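Long-range contacts in D-mannose isomerase (Marinomonas mediterranea, PDB 5X32), which catalyses the reversible isomerisation of D-mannose to D-fructose and, less efficiently, of D-lyxose to D-xylulose: residues Asn215-Trp220 / Ala275-Asp280; Tyr283-Asp288 / Tyr296-Asp301; Glu316-Ala321 / Gly383-Val388. One frame throughout, in Å; residues are numbered along the deposited sequence.

Contact 1: Asn215-Trp220 / Ala275-Asp280; sequences NSNEVW and AKYLFD
The loop that follows helix 193-212 is held here against the flank of helix 271-286, with Y277 and L278 supplying the helical side of the contact. The backbones come closest at E218 and L278, whose CA atoms lie 6.5 Å apart. Y277 has CG anti to its backbone N (chi1 176°), which sends the ring out from the helix, so that its OH end reaches the loop. There the phenol OH donates a hydrogen bond to the carbonyl O of S216, the two oxygens being 2.5 Å apart. The acceptor lies at the edge of the ring, close to its plane, whereas from the carbonyl's side the donor sits 31° above the C=O plane and uses no lone-pair direction. CB of N217 approaches the Y277 ring obliquely, 4.1 Å from CE1. An alanine here removes the ring and its OH, and would probably loosen the loop at S216 and N217 from the helix. Both segments belong to an (alpha/alpha)6 barrel, as in other members of the N-acylglucosamine 2-epimerase family, and the loop passes near the probable active site: the side chain of V219 lies about 6 Å from that of H251, a probable proton donor/acceptor. At L278, the next residue along the helix, the contact becomes apolar. L278 turns CD2 to the loop backbone, 4.0 Å from CA of E218. Within the loop, S216 OG donates to OE1 of E218 at 2.7 Å, using the lone pair anti to the other carboxylate oxygen. NZ of K285 forms a salt bridge to OE1 and Y298 OH bonds to OE2, so both oxygens of this buried acid are satisfied, which would favour its ionised form.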
loop_
_atom_site.group_PDB
_atom_site.type_symbol
_atom_site.label_atom_id
_atom_site.label_comp_id
_atom_site.label_asym_id
_atom_site.label_seq_id
_atom_site.Cartn_x
_atom_site.Cartn_y
_atom_site.Cartn_z
ATOM N N ASN A 215 1.608 -16.682 -18.738
ATOM C CA ASN A 215 1.242 -16.400 -20.126
ATOM C C ASN A 215 1.447 -14.940 -20.551
ATOM O O ASN A 215 2.253 -14.638 -21.449
ATOM C CB ASN A 215 -0.244 -16.786 -20.250
ATOM C CG ASN A 215 -0.473 -18.303 -20.264
ATOM O OD1 ASN A 215 -1.102 -18.876 -19.371
ATOM N ND2 ASN A 215 -0.136 -18.920 -21.409
ATOM N N SER A 216 0.750 -14.051 -19.836
ATOM C CA SER A 216 0.694 -12.632 -20.179
ATOM C C SER A 216 1.916 -11.871 -19.662
ATOM O O SER A 216 2.125 -10.687 -19.981
ATOM C CB SER A 216 -0.582 -12.000 -19.621
ATOM O OG SER A 216 -0.745 -12.331 -18.245
ATOM N N ASN A 217 2.714 -12.573 -18.863
ATOM C CA ASN A 217 3.859 -12.002 -18.163
ATOM C C ASN A 217 3.451 -10.944 -17.155
ATOM O O ASN A 217 4.208 -10.010 -16.890
ATOM C CB ASN A 217 4.854 -11.395 -19.153
ATOM C CG ASN A 217 5.344 -12.402 -20.187
ATOM O OD1 ASN A 217 5.761 -13.513 -19.840
ATOM N ND2 ASN A 217 5.311 -12.009 -21.462
ATOM N N GLU A 218 2.245 -11.099 -16.607
ATOM C CA GLU A 218 1.753 -10.246 -15.524
ATOM C C GLU A 218 2.009 -10.919 -14.164
ATOM O O GLU A 218 2.109 -12.146 -14.075
ATOM C CB GLU A 218 0.259 -9.974 -15.703
ATOM C CG GLU A 218 -0.110 -9.254 -16.979
ATOM C CD GLU A 218 -1.626 -9.177 -17.186
ATOM O OE1 GLU A 218 -2.221 -10.150 -17.710
ATOM O OE2 GLU A 218 -2.228 -8.141 -16.827
ATOM N N VAL A 219 2.075 -10.132 -13.093
ATOM C CA VAL A 219 2.327 -10.718 -11.772
ATOM C C VAL A 219 1.105 -11.408 -11.187
ATOM O O VAL A 219 0.070 -10.789 -10.981
ATOM C CB VAL A 219 2.817 -9.685 -10.784
ATOM C CG1 VAL A 219 3.360 -10.385 -9.574
ATOM C CG2 VAL A 219 3.880 -8.814 -11.435
ATOM N N TRP A 220 1.252 -12.702 -10.939
ATOM C CA TRP A 220 0.217 -13.555 -10.385
ATOM C C TRP A 220 0.367 -13.533 -8.858
ATOM O O TRP A 220 1.463 -13.291 -8.352
ATOM C CB TRP A 220 0.360 -14.967 -10.964
ATOM C CG TRP A 220 -0.694 -15.945 -10.581
ATOM C CD1 TRP A 220 -0.599 -16.932 -9.635
ATOM C CD2 TRP A 220 -1.996 -16.072 -11.163
ATOM N NE1 TRP A 220 -1.776 -17.645 -9.577
ATOM C CE2 TRP A 220 -2.649 -17.136 -10.503
ATOM C CE3 TRP A 220 -2.685 -15.373 -12.160
ATOM C CZ2 TRP A 220 -3.950 -17.520 -10.818
ATOM C CZ3 TRP A 220 -3.976 -15.753 -12.466
ATOM C CH2 TRP A 220 -4.593 -16.819 -11.803
ATOM N N ALA A 275 7.190 -1.365 -16.604
ATOM C CA ALA A 275 6.133 -0.514 -16.052
ATOM C C ALA A 275 5.094 -0.186 -17.133
ATOM O O ALA A 275 3.868 -0.266 -16.922
ATOM C CB ALA A 275 6.727 0.779 -15.454
ATOM N N LYS A 276 5.613 0.185 -18.297
ATOM C CA LYS A 276 4.794 0.573 -19.417
ATOM C C LYS A 276 3.911 -0.615 -19.817
ATOM O O LYS A 276 2.693 -0.488 -19.994
ATOM C CB LYS A 276 5.695 1.037 -20.562
ATOM C CG LYS A 276 5.057 2.063 -21.427
ATOM C CD LYS A 276 5.752 2.357 -22.758
ATOM C CE LYS A 276 7.088 3.071 -22.642
ATOM N NZ LYS A 276 7.413 3.664 -23.998
ATOM N N TYR A 277 4.516 -1.796 -19.845
ATOM C CA TYR A 277 3.819 -3.006 -20.289
ATOM C C TYR A 277 2.694 -3.432 -19.333
ATOM O O TYR A 277 1.536 -3.594 -19.754
ATOM C CB TYR A 277 4.831 -4.145 -20.451
ATOM C CG TYR A 277 4.221 -5.473 -20.820
ATOM C CD1 TYR A 277 4.024 -6.473 -19.864
ATOM C CD2 TYR A 277 3.853 -5.737 -22.129
ATOM C CE1 TYR A 277 3.465 -7.702 -20.211
ATOM C CE2 TYR A 277 3.300 -6.952 -22.489
ATOM C CZ TYR A 277 3.110 -7.931 -21.537
ATOM O OH TYR A 277 2.551 -9.125 -21.937
ATOM N N LEU A 278 3.047 -3.574 -18.048
ATOM C CA LEU A 278 2.106 -3.928 -16.987
ATOM C C LEU A 278 0.960 -2.944 -16.931
ATOM O O LEU A 278 -0.200 -3.350 -16.883
ATOM C CB LEU A 278 2.800 -3.991 -15.629
ATOM C CG LEU A 278 3.759 -5.167 -15.466
ATOM C CD1 LEU A 278 4.506 -5.073 -14.150
ATOM C CD2 LEU A 278 2.980 -6.471 -15.544
ATOM N N PHE A 279 1.261 -1.652 -16.941
ATOM C CA PHE A 279 0.168 -0.699 -16.862
ATOM C C PHE A 279 -0.749 -0.799 -18.082
ATOM O O PHE A 279 -1.965 -0.884 -17.915
ATOM C CB PHE A 279 0.681 0.731 -16.738
ATOM C CG PHE A 279 -0.411 1.741 -16.533
ATOM C CD1 PHE A 279 -0.745 2.169 -15.254
ATOM C CD2 PHE A 279 -1.100 2.272 -17.620
ATOM C CE1 PHE A 279 -1.762 3.104 -15.061
ATOM C CE2 PHE A 279 -2.119 3.186 -17.438
ATOM C CZ PHE A 279 -2.450 3.609 -16.156
ATOM N N ASP A 280 -0.177 -0.810 -19.290
ATOM C CA ASP A 280 -1.004 -0.826 -20.501
ATOM C C ASP A 280 -1.924 -2.030 -20.489
ATOM O O ASP A 280 -3.135 -1.910 -20.710
ATOM C CB ASP A 280 -0.145 -0.855 -21.768
ATOM C CG ASP A 280 0.622 0.440 -21.982
ATOM O OD1 ASP A 280 0.215 1.476 -21.394
ATOM O OD2 ASP A 280 1.609 0.423 -22.760
#

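Contact 2: Tyr283-Asp288 / Tyr296-Asp301; sequences YKKAWD and YGYAPD
The last turn of helix 271-286 faces the short strand 297-298, with CA of A286 7.1 Å from CA of Y298, and the helical backbone ends at A286, W287 having turned to extended angles. Y283 O receives both A286 N and W287 N at this helix end. On the other side, Y296 and G297 both face D306 in a classic beta bulge, just before Y298 in the three-stranded antiparallel sheet. The side-chain contact rests on K285 and Y298. CG of K285 is anti to its carbonyl carbon, and the chain beyond it is extended, crossing the phenol at about a right angle. Its CD stands over one face, 3.7 Å from the ring centroid and 23° off the ring normal, a CH-pi contact. CB of K285 covers another part of the Y298 ring, 3.6 Å from CE2, while NZ lies 3.6 Å from CE1. A286 meets the ring differently: its CB is at the edge, 4.1 Å from CE2 of Y298. Y298 has CG between backbone N and carbonyl carbon (chi1 50°), the crowded position, and its CB points to the helix. P249 and Q252 of helix 249-265 also touch this ring. The polar ends of the crossed pair converge on one outside acid, E218: the lysine NZ forms a salt bridge to OE1 and the phenol OH a hydrogen bond to OE2. The methylenes of K285 thus add apolar cover to the ring, while its ammonium probably offsets the charge of E218.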
loop_
_atom_site.group_PDB
_atom_site.type_symbol
_atom_site.label_atom_id
_atom_site.label_comp_id
_atom_site.label_asym_id
_atom_site.label_seq_id
_atom_site.Cartn_x
_atom_site.Cartn_y
_atom_site.Cartn_z
ATOM N N TYR A 283 -4.577 -1.857 -17.325
ATOM C CA TYR A 283 -5.606 -0.863 -17.554
ATOM C C TYR A 283 -6.518 -1.309 -18.691
ATOM O O TYR A 283 -7.747 -1.286 -18.552
ATOM C CB TYR A 283 -4.992 0.510 -17.855
ATOM C CG TYR A 283 -6.023 1.625 -18.019
ATOM C CD1 TYR A 283 -6.711 1.803 -19.228
ATOM C CD2 TYR A 283 -6.310 2.495 -16.972
ATOM C CE1 TYR A 283 -7.646 2.812 -19.382
ATOM C CE2 TYR A 283 -7.241 3.512 -17.112
ATOM C CZ TYR A 283 -7.908 3.669 -18.319
ATOM O OH TYR A 283 -8.842 4.672 -18.469
ATOM N N LYS A 284 -5.937 -1.752 -19.798
ATOM C CA LYS A 284 -6.784 -2.131 -20.921
ATOM C C LYS A 284 -7.696 -3.288 -20.553
ATOM O O LYS A 284 -8.870 -3.289 -20.920
ATOM C CB LYS A 284 -5.952 -2.517 -22.142
ATOM C CG LYS A 284 -6.802 -3.063 -23.268
ATOM C CD LYS A 284 -6.049 -3.057 -24.578
ATOM C CE LYS A 284 -4.556 -3.239 -24.357
ATOM N NZ LYS A 284 -3.834 -3.282 -25.656
ATOM N N LYS A 285 -7.191 -4.246 -19.779
ATOM C CA LYS A 285 -8.053 -5.355 -19.396
ATOM C C LYS A 285 -9.136 -5.001 -18.375
ATOM O O LYS A 285 -10.219 -5.585 -18.408
ATOM C CB LYS A 285 -7.239 -6.533 -18.863
ATOM C CG LYS A 285 -6.401 -7.249 -19.920
ATOM C CD LYS A 285 -5.905 -8.546 -19.337
ATOM C CE LYS A 285 -4.746 -9.160 -20.052
ATOM N NZ LYS A 285 -4.335 -10.376 -19.283
ATOM N N ALA A 286 -8.874 -4.041 -17.489
ATOM C CA ALA A 286 -9.724 -3.887 -16.306
ATOM C C ALA A 286 -10.602 -2.635 -16.321
ATOM O O ALA A 286 -11.517 -2.487 -15.490
ATOM C CB ALA A 286 -8.868 -3.907 -15.072
ATOM N N TRP A 287 -10.379 -1.760 -17.294
ATOM C CA TRP A 287 -11.160 -0.541 -17.325
ATOM C C TRP A 287 -12.565 -0.834 -17.806
ATOM O O TRP A 287 -12.778 -1.488 -18.829
ATOM C CB TRP A 287 -10.512 0.508 -18.209
ATOM C CG TRP A 287 -11.278 1.786 -18.231
ATOM C CD1 TRP A 287 -12.158 2.198 -19.182
ATOM C CD2 TRP A 287 -11.251 2.810 -17.238
ATOM N NE1 TRP A 287 -12.663 3.432 -18.859
ATOM C CE2 TRP A 287 -12.130 3.827 -17.661
ATOM C CE3 TRP A 287 -10.570 2.969 -16.029
ATOM C CZ2 TRP A 287 -12.346 4.994 -16.913
ATOM C CZ3 TRP A 287 -10.787 4.130 -15.290
ATOM C CH2 TRP A 287 -11.664 5.124 -15.736
ATOM N N ASP A 288 -13.522 -0.399 -17.006
ATOM C CA ASP A 288 -14.930 -0.560 -17.303
ATOM C C ASP A 288 -15.348 0.568 -18.249
ATOM O O ASP A 288 -15.627 1.683 -17.811
ATOM C CB ASP A 288 -15.714 -0.570 -15.991
ATOM C CG ASP A 288 -17.190 -0.803 -16.179
ATOM O OD1 ASP A 288 -17.686 -0.706 -17.327
ATOM O OD2 ASP A 288 -17.851 -1.140 -15.164
ATOM N N TYR A 296 -11.764 -5.310 -10.210
ATOM C CA TYR A 296 -10.853 -5.828 -9.205
ATOM C C TYR A 296 -9.949 -6.947 -9.708
ATOM O O TYR A 296 -8.802 -7.049 -9.298
ATOM C CB TYR A 296 -11.660 -6.322 -8.011
ATOM C CG TYR A 296 -10.846 -6.675 -6.795
ATOM C CD1 TYR A 296 -9.962 -5.761 -6.231
ATOM C CD2 TYR A 296 -10.990 -7.909 -6.193
ATOM C CE1 TYR A 296 -9.243 -6.072 -5.090
ATOM C CE2 TYR A 296 -10.277 -8.235 -5.062
ATOM C CZ TYR A 296 -9.400 -7.321 -4.512
ATOM O OH TYR A 296 -8.694 -7.670 -3.378
ATOM N N GLY A 297 -10.455 -7.777 -10.607
ATOM C CA GLY A 297 -9.679 -8.909 -11.058
ATOM C C GLY A 297 -10.203 -9.533 -12.333
ATOM O O GLY A 297 -11.421 -9.569 -12.576
ATOM N N TYR A 298 -9.264 -10.005 -13.155
ATOM C CA TYR A 298 -9.586 -10.711 -14.396
ATOM C C TYR A 298 -8.806 -12.017 -14.475
ATOM O O TYR A 298 -7.829 -12.215 -13.746
ATOM C CB TYR A 298 -9.299 -9.837 -15.626
ATOM C CG TYR A 298 -7.922 -9.188 -15.653
ATOM C CD1 TYR A 298 -6.782 -9.921 -15.981
ATOM C CD2 TYR A 298 -7.766 -7.833 -15.369
ATOM C CE1 TYR A 298 -5.525 -9.328 -16.006
ATOM C CE2 TYR A 298 -6.517 -7.232 -15.397
ATOM C CZ TYR A 298 -5.400 -7.988 -15.725
ATOM O OH TYR A 298 -4.161 -7.390 -15.752
ATOM N N ALA A 299 -9.247 -12.913 -15.354
ATOM C CA ALA A 299 -8.567 -14.195 -15.538
ATOM C C ALA A 299 -7.350 -14.000 -16.423
ATOM O O ALA A 299 -7.223 -12.960 -17.071
ATOM C CB ALA A 299 -9.511 -15.212 -16.133
ATOM N N PRO A 300 -6.421 -14.973 -16.421
ATOM C CA PRO A 300 -5.317 -14.965 -17.401
ATOM C C PRO A 300 -5.892 -14.919 -18.809
ATOM O O PRO A 300 -5.309 -14.379 -19.750
ATOM C CB PRO A 300 -4.581 -16.280 -17.131
ATOM C CG PRO A 300 -5.494 -17.081 -16.233
ATOM C CD PRO A 300 -6.311 -16.096 -15.475
ATOM N N ASP A 301 -7.059 -15.532 -18.917
ATOM C CA ASP A 301 -7.996 -15.330 -20.009
ATOM C C ASP A 301 -8.138 -13.859 -20.435
ATOM O O ASP A 301 -8.257 -13.554 -21.617
ATOM C CB ASP A 301 -9.358 -15.865 -19.561
ATOM C CG ASP A 301 -10.304 -16.097 -20.695
ATOM O OD1 ASP A 301 -10.068 -15.563 -21.797
ATOM O OD2 ASP A 301 -11.313 -16.795 -20.458
#

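Contact 3: Glu316-Ala321 / Gly383-Val388; sequences ESFAAA and GACYEV
Two helices of the (alpha/alpha)6 barrel, 311-328 and 379-390, run side by side here, their short segments nearly parallel at 11° with axes 8.7 Å apart. Such a direction fits neighbouring helices in the inner ring of this fold. The close backbone approach is made by small residues: the CA atoms of A319 and A384 are 5.1 Å apart. CB of A319 meets CB of A384 tip to tip at 3.9 Å. One turn on, V388 extends this apolar line by setting CG2 4.4 Å from CA of A319. Polar interactions lie to the side of it. OE2 of E316 is hydrogen-bonded to ND1 of H380 and OE1 forms a salt bridge with K257, consistent with a second-shell acid that helps position this probable catalytic histidine. Aromatic packing fills the flank. F318 has CG in the crowded position between backbone N and carbonyl carbon (chi1 72°), which carries the ring across to helix 379-390; W341 of helix 331-347 also meets this ring. CE1 of F318 lies 3.4 Å from CB of A384 in an oblique approach, and at the far tip of the ring CZ is 4.3 Å from SG of C385.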
loop_
_atom_site.group_PDB
_atom_site.type_symbol
_atom_site.label_atom_id
_atom_site.label_comp_id
_atom_site.label_asym_id
_atom_site.label_seq_id
_atom_site.Cartn_x
_atom_site.Cartn_y
_atom_site.Cartn_z
ATOM N N GLU A 316 -3.642 3.530 -6.727
ATOM C CA GLU A 316 -2.335 3.040 -7.145
ATOM C C GLU A 316 -2.217 3.220 -8.669
ATOM O O GLU A 316 -1.134 3.561 -9.195
ATOM C CB GLU A 316 -2.151 1.574 -6.749
ATOM C CG GLU A 316 -2.183 1.353 -5.227
ATOM C CD GLU A 316 -0.948 1.871 -4.476
ATOM O OE1 GLU A 316 0.178 1.830 -5.030
ATOM O OE2 GLU A 316 -1.119 2.368 -3.333
ATOM N N SER A 317 -3.339 3.037 -9.375
ATOM C CA SER A 317 -3.307 3.186 -10.824
ATOM C C SER A 317 -3.114 4.634 -11.254
ATOM O O SER A 317 -2.405 4.876 -12.233
ATOM C CB SER A 317 -4.560 2.610 -11.468
ATOM O OG SER A 317 -4.582 1.203 -11.300
ATOM N N PHE A 318 -3.710 5.613 -10.570
ATOM C CA PHE A 318 -3.428 6.969 -11.043
ATOM C C PHE A 318 -2.015 7.432 -10.612
ATOM O O PHE A 318 -1.417 8.302 -11.264
ATOM C CB PHE A 318 -4.522 7.982 -10.623
ATOM C CG PHE A 318 -4.548 8.353 -9.162
ATOM C CD1 PHE A 318 -3.538 9.115 -8.596
ATOM C CD2 PHE A 318 -5.655 8.043 -8.384
ATOM C CE1 PHE A 318 -3.588 9.492 -7.246
ATOM C CE2 PHE A 318 -5.724 8.428 -7.060
ATOM C CZ PHE A 318 -4.683 9.148 -6.483
ATOM N N ALA A 319 -1.455 6.852 -9.547
ATOM C CA ALA A 319 -0.049 7.149 -9.262
ATOM C C ALA A 319 0.862 6.593 -10.396
ATOM O O ALA A 319 1.750 7.287 -10.931
ATOM C CB ALA A 319 0.351 6.584 -7.934
ATOM N N ALA A 320 0.611 5.338 -10.758
ATOM C CA ALA A 320 1.389 4.678 -11.776
ATOM C C ALA A 320 1.271 5.484 -13.066
ATOM O O ALA A 320 2.282 5.741 -13.741
ATOM C CB ALA A 320 0.918 3.251 -11.967
ATOM N N ALA A 321 0.044 5.902 -13.386
ATOM C CA ALA A 321 -0.203 6.664 -14.608
ATOM C C ALA A 321 0.581 7.958 -14.610
ATOM O O ALA A 321 1.137 8.346 -15.638
ATOM C CB ALA A 321 -1.681 6.955 -14.780
ATOM N N GLY A 383 -1.054 8.342 -0.072
ATOM C CA GLY A 383 0.241 8.001 -0.635
ATOM C C GLY A 383 0.327 8.309 -2.128
ATOM O O GLY A 383 1.308 8.922 -2.590
ATOM N N ALA A 384 -0.707 7.930 -2.879
ATOM C CA ALA A 384 -0.709 8.180 -4.324
ATOM C C ALA A 384 -0.629 9.666 -4.606
ATOM O O ALA A 384 0.196 10.110 -5.447
ATOM C CB ALA A 384 -1.963 7.577 -4.990
ATOM N N CYS A 385 -1.436 10.441 -3.871
ATOM C CA CYS A 385 -1.389 11.887 -4.028
ATOM C C CYS A 385 0.009 12.433 -3.704
ATOM O O CYS A 385 0.533 13.258 -4.457
ATOM C CB CYS A 385 -2.424 12.559 -3.145
ATOM S SG CYS A 385 -4.141 12.242 -3.588
ATOM N N TYR A 386 0.616 11.955 -2.611
ATOM C CA TYR A 386 1.949 12.401 -2.165
ATOM C C TYR A 386 3.014 12.166 -3.221
ATOM O O TYR A 386 3.888 13.030 -3.447
ATOM C CB TYR A 386 2.357 11.693 -0.868
ATOM C CG TYR A 386 1.710 12.233 0.399
ATOM C CD1 TYR A 386 1.588 13.603 0.634
ATOM C CD2 TYR A 386 1.190 11.360 1.346
ATOM C CE1 TYR A 386 0.985 14.080 1.804
ATOM C CE2 TYR A 386 0.581 11.822 2.488
ATOM C CZ TYR A 386 0.484 13.175 2.715
ATOM O OH TYR A 386 -0.118 13.590 3.862
ATOM N N GLU A 387 2.952 11.006 -3.873
ATOM C CA GLU A 387 3.972 10.732 -4.858
ATOM C C GLU A 387 3.750 11.517 -6.138
ATOM O O GLU A 387 4.729 11.950 -6.750
ATOM C CB GLU A 387 4.084 9.241 -5.166
ATOM C CG GLU A 387 5.418 8.973 -5.826
ATOM C CD GLU A 387 6.332 8.193 -4.926
ATOM O OE1 GLU A 387 5.921 7.871 -3.787
ATOM O OE2 GLU A 387 7.507 8.011 -5.308
ATOM N N VAL A 388 2.498 11.781 -6.517
ATOM C CA VAL A 388 2.324 12.680 -7.651
ATOM C C VAL A 388 2.894 14.049 -7.254
ATOM O O VAL A 388 3.561 14.708 -8.062
ATOM C CB VAL A 388 0.874 12.811 -8.067
ATOM C CG1 VAL A 388 0.737 13.863 -9.160
ATOM C CG2 VAL A 388 0.348 11.467 -8.536
#

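Along the chain the three contacts come in series, all in its C-terminal half. Contacts 1 and 2 share helix 271-286, have centres 11 Å apart and touch directly through E218, which joins the loop 215-220 to the helix end and to strand 297-298; W220 packs on P300 beside this junction. Contact 3 is deeper, 18 Å from contact 1 and 20 Å from contact 2 by centres. It meets contact 1 through F279, whose ring packs on S317, A320 and A321, but does not touch contact 2. Of the two probable catalytic histidines, H251 lies near contact 1 and somewhat farther from contact 2, and H380 lies near contact 3.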